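Local coordinates for jacalin-type lectin domain-containing protein (Musa acuminata, PDB 7KMU) that binds mannose-type sugars as a jacalin-related lectin with mitogenic and antiviral activity, at the interface of chains A and B. Sequence-based numbering; all coordinates share one arbitrary frame. Chains: chain A/B, Jacalin-type lectin domain-containing protein.

Contact 1: the interface of chains A and B. Residues chain A 6-10, 114; chain B 10, 113-115.
Polar bonds from A:Trp10 and A:Gly8 to the B:Ser113–B:Pro115 segment join strand 6-11 of chain A to chain B, an example of how two lectin chains in the deposited assembly can combine a backbone hydrogen bond with an indole N-H shared between two oxygens. In A:Trp10, NE1 lies 2.9 Å from the hydroxyl OG of B:Ser113, which sits in the ring plane, and 3.1 Å from the carbonyl O of the same residue. Neither bond is straight, as expected of one hydrogen divided between two acceptors, and toward the carbonyl the donor stands well above the carbonyl plane. A chi1 of 59° sets OG of B:Ser113 between its backbone N and carbonyl carbon, where it meets NE1 together with the carbonyl O. The backbone bond, from A:Gly8 N to B:Pro115 O at 2.8 Å, is much straighter, at 167° about the hydrogen.

Apolar contact fills in between these bonds. The side chains of B:Pro115, the residue with most surface hidden in this patch, and A:Trp10 cross at about a right angle, CG of the proline over the rim of one indole face and its CD 3.7 Å from CZ2. The CA of A:Gly8 covers the same ring near its rim. Beside them A:Val7 and B:Ile114 run alongside each other, pointing the same way. Holding CG1 of A:Val7 anti to its backbone N (chi1 178°) places that methyl 3.8 Å from CG2 of B:Ile114.

Contact 2: the interface of chains A and B. Residues chain A 5-7, 139; chain B 5, 7, 118, 139-140.
A:Ile5 and B:Ile5 reach toward each other across the interface and meet tip to tip, showing how two identical chains related by a two-fold axis can bury one residue against its own copy. A:Ile5, which loses more surface than any other residue of the patch, and B:Ile5 bring their CD1 methyls to 3.4 Å, tighter than usual for carbon packing. In A:Ile5 the CG1 branch lies beside the backbone N (chi1 -58°) and runs out extended, which carries CD1 to this meeting and also over the backbone of B:Met140, 3.8 Å from its CA. The other branch, CG2, turns to B:Leu139 and packs on its CD1 and CB. The two-fold symmetry repeats this on the other chain, where CG2 of B:Ile5 rests against CB and CD1 of A:Leu139.

The two leucines close the apolar core. A:Leu139 and B:Leu139 pass each other at a slant, their CD1 methyls 3.5 Å apart. CD1 of A:Leu139 is also pressed against CG1 of B:Val7, another close fit, while CD1 of B:Leu139 touches CG2 of A:Val7, the two side chains crossing at about a right angle.

Alongside this core, B:Glu118, a poorly ordered residue, is also substantially buried and forms an antiparallel beta bridge with A:Lys6. The A:Lys6 amide N gives a nearly straight bond of 3.0 Å to B:Glu118 O, lying in the carbonyl plane on a lone pair. The return bond, from B:Glu118 N to A:Lys6 O, is longer at 3.3 Å, its donor tilted from the carbonyl plane. NZ of A:Lys6 and the carboxylate OE2 of B:Glu118 are 4.7 Å apart, not in contact, and any attraction between them is doubtful given the disorder of B:Glu118. Nearer the backbone the aliphatic parts pack, with CB of A:Lys6 3.8 Å from CB of B:Glu118.

Contact 1: the interface of chains A and B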
# COMPACT_ATOMS: atom_id res chain seq x y z
N LYS A 6 6.09 2.32 -7.99
CA LYS A 6 6.08 3.34 -6.94
C LYS A 6 4.69 3.41 -6.33
O LYS A 6 3.71 3.59 -7.06
CB LYS A 6 6.47 4.70 -7.52
CG LYS A 6 7.95 4.79 -7.88
CD LYS A 6 8.31 6.10 -8.57
CE LYS A 6 8.45 7.26 -7.62
NZ LYS A 6 8.93 8.49 -8.32
N VAL A 7 4.60 3.27 -5.01
CA VAL A 7 3.33 3.34 -4.30
C VAL A 7 3.41 4.50 -3.31
O VAL A 7 4.35 4.59 -2.52
CB VAL A 7 2.92 2.00 -3.65
CG1 VAL A 7 1.60 2.14 -2.87
CG2 VAL A 7 2.78 0.92 -4.71
N GLY A 8 2.45 5.39 -3.42
CA GLY A 8 2.39 6.59 -2.61
C GLY A 8 2.15 7.78 -3.51
O GLY A 8 1.83 7.58 -4.68
N THR A 9 2.30 9.01 -3.01
CA THR A 9 2.63 9.26 -1.61
C THR A 9 1.39 9.25 -0.74
O THR A 9 0.24 9.30 -1.24
CB THR A 9 3.25 10.67 -1.44
OG1 THR A 9 2.29 11.67 -1.82
CG2 THR A 9 4.58 10.86 -2.20
N TRP A 10 1.63 9.17 0.57
CA TRP A 10 0.66 9.44 1.63
C TRP A 10 1.22 10.69 2.31
O TRP A 10 2.43 10.75 2.56
CB TRP A 10 0.55 8.29 2.65
CG TRP A 10 0.06 7.01 2.05
CD1 TRP A 10 -1.24 6.61 1.88
CD2 TRP A 10 0.88 5.95 1.54
NE1 TRP A 10 -1.28 5.37 1.28
CE2 TRP A 10 0.01 4.92 1.10
CE3 TRP A 10 2.27 5.75 1.45
CZ2 TRP A 10 0.49 3.73 0.54
CZ3 TRP A 10 2.74 4.56 0.91
CH2 TRP A 10 1.85 3.57 0.47
N ILE A 114 1.47 -0.27 4.07
CA ILE A 114 1.85 -0.94 2.84
C ILE A 114 2.63 -2.23 3.18
O ILE A 114 3.86 -2.28 3.05
CB ILE A 114 2.52 0.01 1.81
CG1 ILE A 114 2.79 -0.69 0.46
CG2 ILE A 114 3.78 0.72 2.33
CD1 ILE A 114 1.47 -0.97 -0.32
N TRP B 10 -4.97 -6.31 3.60
CA TRP B 10 -5.66 -5.45 4.55
C TRP B 10 -6.95 -6.20 4.86
O TRP B 10 -7.57 -6.76 3.95
CB TRP B 10 -6.00 -4.09 3.94
CG TRP B 10 -4.78 -3.30 3.60
CD1 TRP B 10 -4.08 -2.47 4.42
CD2 TRP B 10 -4.08 -3.32 2.35
NE1 TRP B 10 -2.99 -1.95 3.76
CE2 TRP B 10 -2.98 -2.44 2.48
CE3 TRP B 10 -4.29 -3.98 1.12
CZ2 TRP B 10 -2.08 -2.22 1.43
CZ3 TRP B 10 -3.38 -3.78 0.09
CH2 TRP B 10 -2.27 -2.93 0.26
N SER B 113 -5.16 2.54 1.72
CA SER B 113 -5.08 3.13 0.40
C SER B 113 -3.79 2.74 -0.27
O SER B 113 -2.72 2.76 0.36
CB SER B 113 -5.21 4.65 0.46
OG SER B 113 -4.19 5.23 1.26
N ILE B 114 -3.89 2.37 -1.56
CA ILE B 114 -2.75 1.96 -2.39
C ILE B 114 -2.71 2.83 -3.63
O ILE B 114 -3.19 2.42 -4.68
CB ILE B 114 -2.77 0.45 -2.74
CG1 ILE B 114 -2.92 -0.41 -1.50
CG2 ILE B 114 -1.52 0.03 -3.55
CD1 ILE B 114 -4.41 -0.52 -0.90
N PRO B 115 -2.15 4.05 -3.53
CA PRO B 115 -2.04 4.90 -4.72
C PRO B 115 -0.83 4.48 -5.55
O PRO B 115 0.30 4.59 -5.07
CB PRO B 115 -1.90 6.31 -4.15
CG PRO B 115 -1.50 6.15 -2.72
CD PRO B 115 -1.58 4.70 -2.33

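Contact 2: the interface of chains A and B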
# COMPACT_ATOMS: atom_id res chain seq x y z
N ILE A 5 8.02 0.58 -9.92
CA ILE A 5 6.79 0.35 -9.18
C ILE A 5 6.89 1.26 -7.98
O ILE A 5 7.71 1.03 -7.09
CB ILE A 5 6.51 -1.12 -8.82
CG1 ILE A 5 6.46 -1.96 -10.13
CG2 ILE A 5 5.19 -1.23 -8.00
CD1 ILE A 5 6.12 -3.38 -10.02
N LYS A 6 6.09 2.32 -7.99
CA LYS A 6 6.08 3.34 -6.94
C LYS A 6 4.69 3.41 -6.33
O LYS A 6 3.71 3.59 -7.06
CB LYS A 6 6.47 4.70 -7.52
CG LYS A 6 7.95 4.79 -7.88
CD LYS A 6 8.31 6.10 -8.57
CE LYS A 6 8.45 7.26 -7.62
NZ LYS A 6 8.93 8.49 -8.32
N VAL A 7 4.60 3.27 -5.01
CA VAL A 7 3.33 3.34 -4.30
C VAL A 7 3.41 4.50 -3.31
O VAL A 7 4.35 4.59 -2.52
CB VAL A 7 2.92 2.00 -3.65
CG1 VAL A 7 1.60 2.14 -2.87
CG2 VAL A 7 2.78 0.92 -4.71
N LEU A 139 8.94 -0.47 -4.93
CA LEU A 139 8.79 -1.90 -4.70
C LEU A 139 9.58 -2.66 -5.74
O LEU A 139 9.58 -2.29 -6.92
CB LEU A 139 7.32 -2.35 -4.69
CG LEU A 139 6.43 -1.68 -3.63
CD1 LEU A 139 5.06 -2.19 -3.74
CD2 LEU A 139 6.93 -1.96 -2.22
N ILE B 5 5.13 -9.06 -7.36
CA ILE B 5 5.09 -8.05 -6.31
C ILE B 5 3.65 -8.08 -5.79
O ILE B 5 2.71 -7.79 -6.54
CB ILE B 5 5.53 -6.64 -6.77
CG1 ILE B 5 7.03 -6.64 -7.15
CG2 ILE B 5 5.22 -5.61 -5.66
CD1 ILE B 5 7.57 -5.37 -7.72
N VAL B 7 1.15 -6.77 -2.58
CA VAL B 7 0.98 -5.88 -1.44
C VAL B 7 -0.35 -6.17 -0.77
O VAL B 7 -1.36 -6.39 -1.44
CB VAL B 7 1.20 -4.38 -1.74
CG1 VAL B 7 2.63 -4.13 -2.19
CG2 VAL B 7 0.20 -3.85 -2.78
N GLU B 118 3.46 4.91 -10.03
CA GLU B 118 4.08 4.37 -11.24
C GLU B 118 3.83 2.87 -11.24
O GLU B 118 4.18 2.18 -10.28
CB GLU B 118 5.59 4.66 -11.27
CG GLU B 118 6.22 4.46 -12.64
CD GLU B 118 7.63 4.99 -12.79
OE1 GLU B 118 8.45 4.30 -13.43
OE2 GLU B 118 7.92 6.09 -12.27
N LEU B 139 1.20 -6.07 -8.28
CA LEU B 139 1.65 -4.86 -8.96
C LEU B 139 2.58 -5.21 -10.09
O LEU B 139 3.34 -6.17 -9.99
CB LEU B 139 2.35 -3.89 -7.99
CG LEU B 139 1.50 -3.43 -6.81
CD1 LEU B 139 2.30 -2.59 -5.87
CD2 LEU B 139 0.28 -2.62 -7.27
N MET B 140 2.53 -4.41 -11.17
CA MET B 140 3.40 -4.56 -12.34
C MET B 140 3.75 -3.18 -12.85
O MET B 140 2.97 -2.26 -12.64
CB MET B 140 2.64 -5.27 -13.47
CG MET B 140 2.44 -6.68 -13.23
SD MET B 140 1.72 -7.38 -14.71
CE MET B 140 1.54 -8.90 -14.14

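Contact 1 and contact 2 are neighbouring parts of one two-fold interface, the centres of their C-alpha atoms about 9 Å apart. They share A:Lys6 and A:Val7, although A:Lys6 makes its contact in contact 2; the start of strand 6-11 thus runs from one patch into the other. A:Val7 turns one methyl into each patch and thereby joins them. Both combine hydrogen bonds with apolar packing; contact 2 also brings in strand 132-140 of both chains. Because every contact has a twin with the chains exchanged, the same segments serve twice, consistent with a dimer, although the structure alone does not prove that assembly in solution.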